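PDB 4RL3: chitinase A from Pteris ryukyuensis, which probably hydrolyses the glycosidic bonds of chitin as a family 18 glycoside hydrolase, the chain here being its catalytic domain. Local coordinates for residues I156-G161 against S205-G210; D120-H125 against N181-S186; D251-Y254 against K259-Y262; T18-N23 against F28-A33; S106-I111 against N148-V153. All blocks are in the same frame, centred on the assembly; numbering follows the deposited sequence.

Contact 1: I156-G161 against S205-G210; sequences IAPFDG and SKYGGG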
# COMPACT_ATOMS: atom_id res chain seq x y z
N ILE A 156 -4.22 -4.86 0.12
CA ILE A 156 -3.92 -5.06 -1.29
C ILE A 156 -4.00 -3.71 -1.97
O ILE A 156 -4.73 -2.84 -1.50
CB ILE A 156 -4.88 -6.09 -1.96
CG1 ILE A 156 -6.34 -5.71 -1.75
CG2 ILE A 156 -4.62 -7.48 -1.39
CD1 ILE A 156 -7.28 -6.49 -2.64
N ALA A 157 -3.26 -3.54 -3.06
CA ALA A 157 -3.19 -2.25 -3.77
C ALA A 157 -3.57 -2.37 -5.25
O ALA A 157 -2.73 -2.19 -6.13
CB ALA A 157 -1.79 -1.65 -3.60
N PRO A 158 -4.84 -2.68 -5.54
CA PRO A 158 -5.23 -2.94 -6.92
C PRO A 158 -5.53 -1.70 -7.74
O PRO A 158 -5.67 -0.60 -7.20
CB PRO A 158 -6.51 -3.75 -6.77
CG PRO A 158 -7.12 -3.23 -5.51
CD PRO A 158 -5.95 -2.95 -4.61
N PHE A 159 -5.65 -1.90 -9.04
CA PHE A 159 -6.21 -0.92 -9.97
C PHE A 159 -6.88 -1.73 -11.08
O PHE A 159 -6.82 -2.96 -11.07
CB PHE A 159 -5.14 0.06 -10.50
CG PHE A 159 -4.02 -0.59 -11.26
CD1 PHE A 159 -2.96 -1.21 -10.60
CD2 PHE A 159 -4.03 -0.58 -12.64
CE1 PHE A 159 -1.94 -1.82 -11.32
CE2 PHE A 159 -3.01 -1.18 -13.36
CZ PHE A 159 -1.97 -1.80 -12.70
N ASP A 160 -7.55 -1.07 -12.02
CA ASP A 160 -8.42 -1.82 -12.93
C ASP A 160 -7.67 -2.83 -13.80
O ASP A 160 -8.17 -3.92 -14.07
CB ASP A 160 -9.23 -0.88 -13.82
CG ASP A 160 -10.34 -0.15 -13.05
OD1 ASP A 160 -10.72 -0.59 -11.94
OD2 ASP A 160 -10.84 0.86 -13.58
N GLY A 161 -6.45 -2.48 -14.21
CA GLY A 161 -5.63 -3.34 -15.05
C GLY A 161 -5.27 -4.68 -14.44
O GLY A 161 -4.90 -5.62 -15.17
N SER A 205 -17.66 -1.45 -5.31
CA SER A 205 -18.57 -2.56 -5.62
C SER A 205 -17.85 -3.88 -5.92
O SER A 205 -18.44 -4.95 -5.76
CB SER A 205 -19.49 -2.19 -6.79
OG SER A 205 -18.83 -2.31 -8.03
N LYS A 206 -16.59 -3.79 -6.35
CA LYS A 206 -15.77 -4.96 -6.70
C LYS A 206 -14.94 -5.51 -5.55
O LYS A 206 -14.41 -6.62 -5.65
CB LYS A 206 -14.80 -4.58 -7.84
CG LYS A 206 -15.51 -4.15 -9.11
CD LYS A 206 -14.56 -3.48 -10.09
CE LYS A 206 -15.30 -3.06 -11.35
NZ LYS A 206 -14.40 -2.37 -12.31
N TYR A 207 -14.86 -4.74 -4.45
CA TYR A 207 -13.99 -5.07 -3.32
C TYR A 207 -14.75 -5.00 -2.00
O TYR A 207 -14.28 -4.43 -1.00
CB TYR A 207 -12.75 -4.16 -3.32
CG TYR A 207 -11.81 -4.54 -4.42
CD1 TYR A 207 -10.97 -5.65 -4.28
CD2 TYR A 207 -11.76 -3.83 -5.61
CE1 TYR A 207 -10.11 -6.02 -5.28
CE2 TYR A 207 -10.89 -4.19 -6.62
CZ TYR A 207 -10.07 -5.30 -6.45
OH TYR A 207 -9.21 -5.70 -7.45
N GLY A 208 -15.95 -5.57 -2.02
CA GLY A 208 -16.71 -5.81 -0.80
C GLY A 208 -17.72 -4.75 -0.41
O GLY A 208 -18.40 -4.90 0.61
N GLY A 209 -17.84 -3.69 -1.22
CA GLY A 209 -18.89 -2.69 -1.04
C GLY A 209 -18.40 -1.33 -0.61
O GLY A 209 -19.10 -0.34 -0.77
N GLY A 210 -17.19 -1.26 -0.06
CA GLY A 210 -16.63 0.02 0.36
C GLY A 210 -16.10 0.10 1.78
O GLY A 210 -15.25 0.95 2.06
O HOH W 1 -8.92 -3.96 -9.49
O HOH W 2 -13.32 -0.21 -10.89
O HOH W 3 -13.75 0.11 -14.09
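The ring of Tyr-207 lies against Pro-158 and Ile-156. Pro-158 sits over one ring face in a CH-pi contact, with its CG 4.2 Å from the centroid of the Tyr-207 ring and 28° off the ring normal. It is displaced toward the hydroxyl end, since Pro-158 CB is also 3.4 Å from Tyr-207 OH. Ile-156 comes obliquely to the CD1-CE1 side of the ring with its terminal methyl, CD1, 3.9 Å from Tyr-207 CE1. Its CG1 is placed between the backbone N and the carbonyl carbon (chi1 54°), and the chain beyond is extended toward the tyrosine.

The hydroxyl is tied back to the loop through a water in the ring plane, which is 2.7 Å from Tyr-207 OH and donates to Phe-159 O at 2.8 Å.

Nearer solvent, Asp-160 OD1 and Lys-206 NZ stay 4.1 Å apart, beyond a salt bridge, though their opposite charges probably favour the approach. A water donates to Asp-160 OD1 and accepts from Lys-206 NZ, each at 2.8 Å. Each charge also has a direct partner: Lys-206 forms a salt bridge with Glu-163, and Asp-160 OD2 is hydrogen-bonded to Tyr-187.

In the TIM barrel, the contact joins the loop after strand 153-156 to the end of helix 193-206 in the outer layer. Tyr-166 of helix 163-173 packs on Ile-156, Pro-158 and Tyr-207, as does Val-180 of strand 179-180.

Contact 2: D120-H125 against N181-S186; sequences DIDYEH and NFQFYS. With ACT (acetate ion), chain E.
Asp-122 and Gln-183 reach toward each other with their side chains crossing at about a right angle. The carboxylate and amide planes are turned 68° apart. Asp-122 OD1 is 3.2 Å from Gln-183 NE2, and a water connects the same two atoms, donating to OD1 and accepting from NE2. Asp-122 CG is anti to the backbone N (chi1 -169°), which carries the carboxylate out from the strand toward the amide. Gln-183 NE2 is also hydrogen-bonded to Ala-157 O, so the amide is held in orientation.

Asp-120 and Asn-181 meet at an oblique angle, with their planes 31° apart and 3.5 Å between Asp-120 OD1 and Asn-181 ND2. Both are fixed by second-shell groups: Asp-120 by Ser-155, Tyr-7 and Ser-78, and Asn-181 by Tyr-7 and Arg-5.

An acetate, probably from the crystallisation liquor, lies among Asp-122, Gln-183 and Tyr-185. Tyr-185 OH donates to its OXT at 2.6 Å, and OXT sits at the ring edge in the ring plane. Acetate O is 2.6 Å from Asp-122 OD2.

The sequence from Asp-120 to Glu-124 fits the DxDxE signature of family 18. The arrangement is consistent with the active-site cleft at the C-terminal ends of the barrel strands.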
# COMPACT_ATOMS: atom_id res chain seq x y z
N ASP A 120 1.43 -5.05 2.58
CA ASP A 120 0.58 -4.56 1.51
C ASP A 120 1.03 -5.27 0.24
O ASP A 120 2.22 -5.33 -0.05
CB ASP A 120 0.76 -3.04 1.37
CG ASP A 120 0.02 -2.47 0.19
OD1 ASP A 120 -1.23 -2.51 0.20
OD2 ASP A 120 0.67 -1.95 -0.74
N ILE A 121 0.06 -5.78 -0.53
CA ILE A 121 0.36 -6.52 -1.76
C ILE A 121 0.23 -5.59 -2.97
O ILE A 121 -0.86 -5.12 -3.29
CB ILE A 121 -0.60 -7.72 -1.93
CG1 ILE A 121 -0.76 -8.51 -0.62
CG2 ILE A 121 -0.11 -8.62 -3.07
CD1 ILE A 121 0.51 -9.08 -0.01
N ASP A 122 1.35 -5.36 -3.65
CA ASP A 122 1.40 -4.38 -4.74
C ASP A 122 2.14 -4.93 -5.96
O ASP A 122 2.88 -4.20 -6.62
CB ASP A 122 2.04 -3.07 -4.26
CG ASP A 122 1.89 -1.92 -5.24
OD1 ASP A 122 0.86 -1.87 -5.97
OD2 ASP A 122 2.80 -1.04 -5.26
N TYR A 123 1.93 -6.21 -6.25
CA TYR A 123 2.38 -6.74 -7.53
C TYR A 123 1.47 -6.28 -8.65
O TYR A 123 0.26 -6.13 -8.46
CB TYR A 123 2.39 -8.26 -7.51
CG TYR A 123 3.49 -8.86 -6.67
CD1 TYR A 123 4.77 -9.01 -7.19
CD2 TYR A 123 3.24 -9.29 -5.38
CE1 TYR A 123 5.77 -9.60 -6.43
CE2 TYR A 123 4.24 -9.85 -4.60
CZ TYR A 123 5.50 -10.00 -5.12
OH TYR A 123 6.48 -10.58 -4.33
N GLU A 124 2.04 -6.05 -9.83
CA GLU A 124 1.23 -5.66 -10.98
C GLU A 124 1.55 -6.36 -12.30
O GLU A 124 0.86 -6.14 -13.28
CB GLU A 124 1.33 -4.15 -11.19
CG GLU A 124 2.66 -3.68 -11.75
CD GLU A 124 2.62 -2.22 -12.17
OE1 GLU A 124 3.23 -1.41 -11.45
OE2 GLU A 124 1.98 -1.89 -13.20
N HIS A 125 2.58 -7.19 -12.31
CA HIS A 125 2.99 -7.90 -13.53
C HIS A 125 2.81 -9.38 -13.33
O HIS A 125 3.41 -9.97 -12.43
CB HIS A 125 4.44 -7.59 -13.88
CG HIS A 125 4.72 -6.13 -14.00
ND1 HIS A 125 4.29 -5.39 -15.08
CD2 HIS A 125 5.37 -5.27 -13.19
CE1 HIS A 125 4.66 -4.13 -14.92
NE2 HIS A 125 5.32 -4.04 -13.78
N ASN A 181 -6.27 -0.75 -0.74
CA ASN A 181 -5.61 0.48 -1.20
C ASN A 181 -5.84 0.64 -2.71
O ASN A 181 -4.91 0.50 -3.50
CB ASN A 181 -4.09 0.45 -0.95
CG ASN A 181 -3.69 0.60 0.52
OD1 ASN A 181 -4.50 0.53 1.46
ND2 ASN A 181 -2.40 0.78 0.71
N PHE A 182 -7.08 0.89 -3.12
CA PHE A 182 -7.37 1.00 -4.54
C PHE A 182 -6.68 2.25 -5.08
O PHE A 182 -6.80 3.32 -4.51
CB PHE A 182 -8.87 1.03 -4.81
CG PHE A 182 -9.21 0.88 -6.27
CD1 PHE A 182 -9.14 1.97 -7.11
CD2 PHE A 182 -9.53 -0.36 -6.79
CE1 PHE A 182 -9.41 1.84 -8.45
CE2 PHE A 182 -9.80 -0.49 -8.14
CZ PHE A 182 -9.74 0.61 -8.97
N GLN A 183 -5.95 2.11 -6.18
CA GLN A 183 -5.17 3.20 -6.75
C GLN A 183 -6.00 4.09 -7.67
O GLN A 183 -6.03 3.88 -8.89
CB GLN A 183 -3.98 2.65 -7.52
CG GLN A 183 -3.02 1.82 -6.69
CD GLN A 183 -1.83 1.34 -7.52
OE1 GLN A 183 -1.38 2.03 -8.42
NE2 GLN A 183 -1.36 0.14 -7.22
N PHE A 184 -6.64 5.10 -7.10
CA PHE A 184 -7.52 5.99 -7.89
C PHE A 184 -6.74 6.97 -8.76
O PHE A 184 -7.31 7.57 -9.68
CB PHE A 184 -8.50 6.71 -6.97
CG PHE A 184 -9.58 5.80 -6.45
CD1 PHE A 184 -10.66 5.44 -7.25
CD2 PHE A 184 -9.49 5.26 -5.17
CE1 PHE A 184 -11.64 4.58 -6.77
CE2 PHE A 184 -10.48 4.41 -4.69
CZ PHE A 184 -11.55 4.06 -5.49
N TYR A 185 -5.45 7.08 -8.50
CA TYR A 185 -4.55 7.88 -9.32
C TYR A 185 -4.22 7.20 -10.65
O TYR A 185 -3.48 7.77 -11.47
CB TYR A 185 -3.28 8.29 -8.54
CG TYR A 185 -2.68 7.20 -7.68
CD1 TYR A 185 -3.09 7.01 -6.37
CD2 TYR A 185 -1.68 6.37 -8.18
CE1 TYR A 185 -2.54 6.02 -5.57
CE2 TYR A 185 -1.12 5.38 -7.39
CZ TYR A 185 -1.55 5.20 -6.09
OH TYR A 185 -0.99 4.22 -5.31
N SER A 186 -4.76 6.00 -10.87
CA SER A 186 -4.75 5.36 -12.19
C SER A 186 -5.69 6.06 -13.17
O SER A 186 -5.58 5.86 -14.38
CB SER A 186 -5.14 3.87 -12.07
OG SER A 186 -6.46 3.74 -11.54
C ACT E . 1.33 1.86 -5.86
O ACT E . 2.22 1.16 -6.42
OXT ACT E . 0.98 2.91 -6.46
CH3 ACT E . 0.75 1.46 -4.53
O HOH W 4 0.64 -1.36 -8.80

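Contact 3: D251-Y254 against K259-Y262; sequences DGSY and KFQY. With EDO (1,2-ethanediol), chain C.
Tyr-254 O accepts a hydrogen bond from Lys-259 NZ at 2.8 Å. The donor lies in the carbonyl plane, with a C=O...N angle of 147°. A bend in the lysine chain at chi2 (-68°) turns its ammonium back toward the helix end, and the two side chains then run side by side. The same NZ makes an off-centre cation-pi contact with Tyr-254, 4.7 Å from the ring centroid.

Lys-259 CA makes a CH...O contact of 3.3 Å with Ser-253 O. That carbonyl is also hydrogen-bonded to Ser-256 OG.

Phe-260 supplies the apolar half. Ser-253 CB lies over one face of its ring, 3.5 Å above the plane and offset toward the rim. Phe-260 CZ is 4.0 Å from Tyr-254 CB. The hydroxyl of Ser-253 is bound to Thr-219 and Glu-263.

Away from the contact, Asp-251 OD1 accepts from an ethanediol, probably from the crystallisation liquor, and from Gly-9 N.

The contact closes the short turn between helices 250-254 and 261-271, which follow strand 244-248 of the TIM barrel. Phe-260 stands at the N-cap position of the second helix and packs on Pro-21 of the loop before strand 27-36, while Tyr-254 touches Asn-13 and Asp-19.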
# COMPACT_ATOMS: atom_id res chain seq x y z
N ASP A 251 7.64 10.36 -0.89
CA ASP A 251 8.78 10.70 -1.76
C ASP A 251 8.32 11.71 -2.81
O ASP A 251 9.04 12.67 -3.12
CB ASP A 251 9.37 9.47 -2.50
CG ASP A 251 9.55 8.24 -1.61
OD1 ASP A 251 8.58 7.84 -0.94
OD2 ASP A 251 10.66 7.65 -1.62
N GLY A 252 7.13 11.47 -3.37
CA GLY A 252 6.54 12.35 -4.38
C GLY A 252 6.28 13.73 -3.81
O GLY A 252 6.61 14.74 -4.42
N SER A 253 5.72 13.75 -2.61
CA SER A 253 5.42 15.01 -1.95
C SER A 253 6.70 15.78 -1.63
O SER A 253 6.78 16.99 -1.83
CB SER A 253 4.63 14.74 -0.68
OG SER A 253 3.38 14.20 -1.03
N TYR A 254 7.71 15.06 -1.16
CA TYR A 254 9.00 15.65 -0.80
C TYR A 254 9.63 16.37 -1.98
O TYR A 254 10.21 17.45 -1.82
CB TYR A 254 9.93 14.54 -0.31
CG TYR A 254 11.24 14.98 0.33
CD1 TYR A 254 11.25 15.75 1.48
CD2 TYR A 254 12.45 14.61 -0.22
CE1 TYR A 254 12.45 16.12 2.08
CE2 TYR A 254 13.64 14.98 0.37
CZ TYR A 254 13.63 15.75 1.51
OH TYR A 254 14.83 16.13 2.09
N LYS A 259 4.76 20.22 -1.64
CA LYS A 259 5.25 19.58 -0.43
C LYS A 259 4.13 18.73 0.22
O LYS A 259 3.48 17.96 -0.50
CB LYS A 259 5.96 20.59 0.49
CG LYS A 259 7.25 21.14 -0.13
CD LYS A 259 8.32 20.05 -0.23
CE LYS A 259 9.72 20.58 -0.52
NZ LYS A 259 10.76 19.60 -0.10
N PHE A 260 3.90 18.84 1.53
CA PHE A 260 3.02 17.91 2.23
C PHE A 260 1.65 18.48 2.62
O PHE A 260 0.99 17.95 3.51
CB PHE A 260 3.72 17.35 3.47
CG PHE A 260 4.92 16.51 3.15
CD1 PHE A 260 4.80 15.13 2.96
CD2 PHE A 260 6.18 17.07 3.06
CE1 PHE A 260 5.90 14.35 2.67
CE2 PHE A 260 7.29 16.29 2.77
CZ PHE A 260 7.15 14.93 2.59
N GLN A 261 1.21 19.53 1.94
CA GLN A 261 -0.04 20.16 2.32
C GLN A 261 -1.24 19.24 2.14
O GLN A 261 -2.20 19.32 2.91
CB GLN A 261 -0.26 21.49 1.59
CG GLN A 261 -0.52 21.40 0.09
CD GLN A 261 -0.39 22.76 -0.57
OE1 GLN A 261 -1.34 23.55 -0.58
NE2 GLN A 261 0.79 23.04 -1.10
N TYR A 262 -1.21 18.35 1.15
CA TYR A 262 -2.36 17.47 0.93
C TYR A 262 -2.42 16.30 1.93
O TYR A 262 -3.52 15.85 2.27
CB TYR A 262 -2.38 16.98 -0.52
CG TYR A 262 -2.55 18.11 -1.49
CD1 TYR A 262 -3.68 18.93 -1.44
CD2 TYR A 262 -1.59 18.38 -2.45
CE1 TYR A 262 -3.85 19.97 -2.33
CE2 TYR A 262 -1.76 19.43 -3.35
CZ TYR A 262 -2.89 20.21 -3.28
OH TYR A 262 -3.04 21.25 -4.17
C1 EDO C . 7.00 5.21 -3.32
O1 EDO C . 7.82 5.39 -2.15
C2 EDO C . 7.59 5.89 -4.55
O2 EDO C . 7.53 7.31 -4.43

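Contact 4: T18-N23 against F28-A33; sequences TDVPIN and FHFILA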
# COMPACT_ATOMS: atom_id res chain seq x y z
N THR A 18 9.79 11.59 9.49
CA THR A 18 9.66 12.86 10.20
C THR A 18 9.29 14.08 9.33
O THR A 18 8.89 15.12 9.86
CB THR A 18 10.97 13.18 10.98
OG1 THR A 18 12.07 13.19 10.07
CG2 THR A 18 11.22 12.15 12.08
N ASP A 19 9.41 13.94 8.01
CA ASP A 19 8.97 14.97 7.07
C ASP A 19 7.45 14.98 6.87
O ASP A 19 6.90 15.96 6.35
CB ASP A 19 9.62 14.77 5.70
CG ASP A 19 11.12 14.96 5.73
OD1 ASP A 19 11.60 15.91 6.39
OD2 ASP A 19 11.82 14.20 5.08
N VAL A 20 6.79 13.88 7.20
CA VAL A 20 5.37 13.71 6.90
C VAL A 20 4.48 14.19 8.04
O VAL A 20 4.65 13.75 9.18
CB VAL A 20 5.04 12.23 6.60
CG1 VAL A 20 3.59 12.08 6.16
CG2 VAL A 20 5.97 11.69 5.53
N PRO A 21 3.52 15.07 7.73
CA PRO A 21 2.60 15.55 8.77
C PRO A 21 1.82 14.38 9.37
O PRO A 21 1.29 13.55 8.63
CB PRO A 21 1.67 16.51 8.00
CG PRO A 21 2.37 16.84 6.75
CD PRO A 21 3.22 15.66 6.41
N ILE A 22 1.79 14.30 10.70
CA ILE A 22 1.07 13.25 11.43
C ILE A 22 0.03 13.90 12.35
O ILE A 22 0.37 14.61 13.30
CB ILE A 22 2.04 12.39 12.28
CG1 ILE A 22 3.06 11.66 11.38
CG2 ILE A 22 1.27 11.39 13.14
CD1 ILE A 22 4.30 11.19 12.10
N ASN A 23 -1.24 13.67 12.05
CA ASN A 23 -2.35 14.13 12.88
C ASN A 23 -2.63 13.07 13.94
O ASN A 23 -2.79 11.91 13.61
CB ASN A 23 -3.58 14.35 11.99
CG ASN A 23 -4.74 14.99 12.73
OD1 ASN A 23 -5.19 14.49 13.75
ND2 ASN A 23 -5.23 16.10 12.19
N PHE A 28 -2.84 6.11 11.74
CA PHE A 28 -1.82 6.50 10.77
C PHE A 28 -0.92 5.33 10.40
O PHE A 28 -0.28 4.73 11.28
CB PHE A 28 -0.95 7.63 11.35
CG PHE A 28 -0.08 8.30 10.33
CD1 PHE A 28 1.01 7.63 9.78
CD2 PHE A 28 -0.36 9.58 9.88
CE1 PHE A 28 1.81 8.24 8.83
CE2 PHE A 28 0.43 10.19 8.93
CZ PHE A 28 1.52 9.52 8.40
N HIS A 29 -0.86 5.00 9.12
CA HIS A 29 0.05 3.96 8.64
C HIS A 29 1.07 4.51 7.66
O HIS A 29 0.68 5.06 6.62
CB HIS A 29 -0.71 2.84 7.91
CG HIS A 29 -1.74 2.15 8.75
ND1 HIS A 29 -2.70 1.32 8.21
CD2 HIS A 29 -1.96 2.14 10.09
CE1 HIS A 29 -3.48 0.85 9.17
NE2 HIS A 29 -3.04 1.33 10.32
N PHE A 30 2.36 4.37 7.96
CA PHE A 30 3.36 4.46 6.91
C PHE A 30 3.44 3.09 6.22
O PHE A 30 3.30 2.06 6.86
CB PHE A 30 4.75 4.79 7.47
CG PHE A 30 4.89 6.20 7.96
CD1 PHE A 30 5.00 7.25 7.06
CD2 PHE A 30 4.97 6.48 9.31
CE1 PHE A 30 5.16 8.54 7.50
CE2 PHE A 30 5.12 7.79 9.76
CZ PHE A 30 5.22 8.81 8.85
N ILE A 31 3.68 3.11 4.91
CA ILE A 31 3.91 1.89 4.15
C ILE A 31 5.23 1.99 3.41
O ILE A 31 5.35 2.69 2.41
CB ILE A 31 2.77 1.59 3.16
CG1 ILE A 31 1.41 1.67 3.85
CG2 ILE A 31 2.97 0.20 2.55
CD1 ILE A 31 0.25 1.53 2.89
N LEU A 32 6.24 1.29 3.92
CA LEU A 32 7.54 1.21 3.29
C LEU A 32 7.42 0.57 1.92
O LEU A 32 6.83 -0.51 1.79
CB LEU A 32 8.52 0.40 4.17
CG LEU A 32 8.95 1.12 5.44
CD1 LEU A 32 9.60 0.17 6.44
CD2 LEU A 32 9.87 2.28 5.09
N ALA A 33 8.00 1.22 0.92
CA ALA A 33 7.93 0.74 -0.46
C ALA A 33 9.36 0.61 -0.99
O ALA A 33 10.04 1.62 -1.05
CB ALA A 33 7.12 1.72 -1.30
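The rings of Phe-28 and Phe-30 meet Val-20 and Ile-22 by both faces and edges. Ile-22 CG1 lies over one face of Phe-28 in a CH-pi contact, 4.1 Å from the ring centroid and 21° off the normal. Val-20 CG1 comes to the edge of the same ring, in its plane, 4.0 Å from Phe-28 CZ. The two phenylalanines also meet each other: Phe-28 CE1 stands 3.3 Å above the centre of one face of Phe-30.

Val-20 and Ile-22 meet the edge of Phe-30. Val-20 CB is in the ring plane, 3.8 Å from Phe-30 CE1. Ile-22 CD1 also approaches this edge, 4.1 Å from Phe-30 CZ. Ile-22 therefore serves both rings, with CG1 on a face of one and CD1 at the edge of the other. Phe-28 CG is anti to the backbone N (chi1 -168°), which swings the ring toward the loop.

A polar atom also reaches this ring: Pro-21 O is 3.5 Å from Phe-28 CE2. Pro-21 O also accepts a hydrogen bond from Gln-267 NE2. A serine in place of Phe-28 would probably open a gap beneath Ile-22 and strip Phe-30 of the group covering one of its faces.

Phe-4 and Phe-17 extend the aromatic cluster. The arrangement belongs to a TIM barrel: segment 18-23 lies in the connection between parallel neighbours 3-8 and 27-36. That connection contains no regular alpha helix, and its apolar side chains cover the outward residues of strand 27-36.

Contact 5: S106-I111 against N148-V153; sequences SLTSLI and NNVISV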
# COMPACT_ATOMS: atom_id res chain seq x y z
N SER A 106 10.84 -15.08 5.32
CA SER A 106 11.62 -13.87 5.06
C SER A 106 10.90 -12.59 5.48
O SER A 106 11.53 -11.68 6.03
CB SER A 106 12.11 -13.77 3.62
OG SER A 106 11.06 -13.56 2.70
N LEU A 107 9.58 -12.52 5.27
CA LEU A 107 8.85 -11.33 5.72
C LEU A 107 8.67 -11.31 7.24
O LEU A 107 8.69 -10.24 7.84
CB LEU A 107 7.51 -11.19 4.99
CG LEU A 107 7.68 -10.79 3.52
CD1 LEU A 107 6.36 -10.94 2.78
CD2 LEU A 107 8.21 -9.37 3.38
N THR A 108 8.56 -12.48 7.87
CA THR A 108 8.51 -12.50 9.33
C THR A 108 9.82 -11.94 9.88
O THR A 108 9.81 -11.10 10.79
CB THR A 108 8.24 -13.91 9.87
OG1 THR A 108 6.91 -14.30 9.49
CG2 THR A 108 8.32 -13.93 11.40
N SER A 109 10.94 -12.38 9.32
CA SER A 109 12.24 -11.86 9.76
C SER A 109 12.33 -10.35 9.59
O SER A 109 12.79 -9.65 10.48
CB SER A 109 13.36 -12.53 9.00
OG SER A 109 13.36 -13.93 9.25
N LEU A 110 11.87 -9.86 8.44
CA LEU A 110 11.94 -8.44 8.12
C LEU A 110 11.04 -7.63 9.04
O LEU A 110 11.43 -6.57 9.53
CB LEU A 110 11.56 -8.20 6.66
CG LEU A 110 11.68 -6.77 6.13
CD1 LEU A 110 13.14 -6.34 6.10
CD2 LEU A 110 11.05 -6.67 4.75
N ILE A 111 9.83 -8.13 9.26
CA ILE A 111 8.86 -7.47 10.14
C ILE A 111 9.40 -7.37 11.57
O ILE A 111 9.28 -6.33 12.22
CB ILE A 111 7.51 -8.22 10.11
CG1 ILE A 111 6.81 -7.94 8.77
CG2 ILE A 111 6.61 -7.81 11.27
CD1 ILE A 111 5.76 -8.96 8.39
N ASN A 148 -0.02 -16.64 12.64
CA ASN A 148 1.21 -16.64 13.43
C ASN A 148 1.35 -15.41 14.33
O ASN A 148 2.33 -15.29 15.05
CB ASN A 148 2.44 -16.73 12.51
CG ASN A 148 2.52 -18.03 11.71
OD1 ASN A 148 1.78 -19.00 11.95
ND2 ASN A 148 3.45 -18.06 10.75
N ASN A 149 0.37 -14.49 14.28
CA ASN A 149 0.37 -13.25 15.06
C ASN A 149 1.53 -12.32 14.72
O ASN A 149 2.01 -11.56 15.57
CB ASN A 149 0.34 -13.58 16.56
CG ASN A 149 -0.80 -14.53 16.90
OD1 ASN A 149 -1.95 -14.27 16.54
ND2 ASN A 149 -0.49 -15.64 17.57
N VAL A 150 1.96 -12.36 13.47
CA VAL A 150 3.11 -11.58 13.01
C VAL A 150 2.69 -10.18 12.54
O VAL A 150 3.47 -9.21 12.67
CB VAL A 150 3.86 -12.32 11.88
CG1 VAL A 150 4.98 -11.47 11.30
CG2 VAL A 150 4.43 -13.64 12.38
N ILE A 151 1.48 -10.07 12.01
CA ILE A 151 0.94 -8.80 11.50
C ILE A 151 -0.45 -8.56 12.04
O ILE A 151 -1.19 -9.52 12.32
CB ILE A 151 0.87 -8.76 9.96
CG1 ILE A 151 -0.11 -9.80 9.38
CG2 ILE A 151 2.27 -8.89 9.36
CD1 ILE A 151 -0.26 -9.74 7.87
N SER A 152 -0.81 -7.29 12.19
CA SER A 152 -2.17 -6.87 12.53
C SER A 152 -2.94 -6.35 11.32
O SER A 152 -4.16 -6.31 11.36
CB SER A 152 -2.15 -5.80 13.62
OG SER A 152 -1.53 -4.60 13.21
N VAL A 153 -2.25 -5.96 10.24
CA VAL A 153 -2.93 -5.35 9.08
C VAL A 153 -2.39 -5.91 7.78
O VAL A 153 -1.18 -5.88 7.56
CB VAL A 153 -2.78 -3.81 9.06
CG1 VAL A 153 -3.60 -3.18 7.92
CG2 VAL A 153 -3.17 -3.20 10.40
O HOH W 5 5.94 -16.58 10.86
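Ile-111 leans from its helix onto Val-150 and Ile-151. Its CB branches into two arms. CG2 lies 3.7 Å from the carbonyl oxygen Val-150 O and 4.0 Å from Val-150 CG1. The other arm leaves along CG1, which is anti to the carbonyl carbon (chi1 -73°). It ends in CD1, which makes the closest approach of the contact, 3.6 Å to Ile-151 CG2. The same methyl is 3.9 Å from Val-150 CG1.

Thr-108, a turn earlier on the helix, also packs on the two methyls of Val-150. The two side chains cross at about a right angle. Thr-108 CG2 is 4.0 Å from Val-150 CG2, and OG1 lies near both valine methyls.

Thr-108 OG1 has polar partners as well. It is hydrogen-bonded to Val-104 O within the helix, and it accepts from a water at 2.8 Å. That water accepts in turn from Asn-148 ND2 at 2.9 Å. A valine in place of Thr-108 would probably leave the water without this acceptor, break its link to Asn-148 and deprive Val-104 O of its side-chain donor.

Helix 96-114 here packs outside the barrel on the loop between helix 131-147 and strand 153-156, with Leu-145 touching Thr-108, Val-150 and Ile-151. Helix 131-147 ends in a Schellman motif at Asn-149. The chemistry implies an interface held by the methyl groups of beta-branched side chains, with a water bridge between Thr-108 and Asn-148 on its outer side.

In the fold
Contacts 1 and 2 adjoin. The backbone of Ile-156 and Ala-157 bonds to Asn-181 and Ile-121, forming one buried unit. Contact 2, whose centre lies about 7 Å from that of the chain, is the most polar, with acids, amides and water in the likely cleft. Contact 1 joins a tyrosine packed on proline and isoleucine to a water-bridged pair of opposite charges. Contacts 3 and 4 also touch, where Phe-260 meets Pro-21 and Val-20. Contact 4 is buried and apolar, whereas contact 3 is partly exposed and adds a lysine. Contact 5, on the far side from contact 3, is an aliphatic interface near the surface. Ile-31 brings strand 27-36 of contact 4 against Asn-181 and Asp-120 of contact 2.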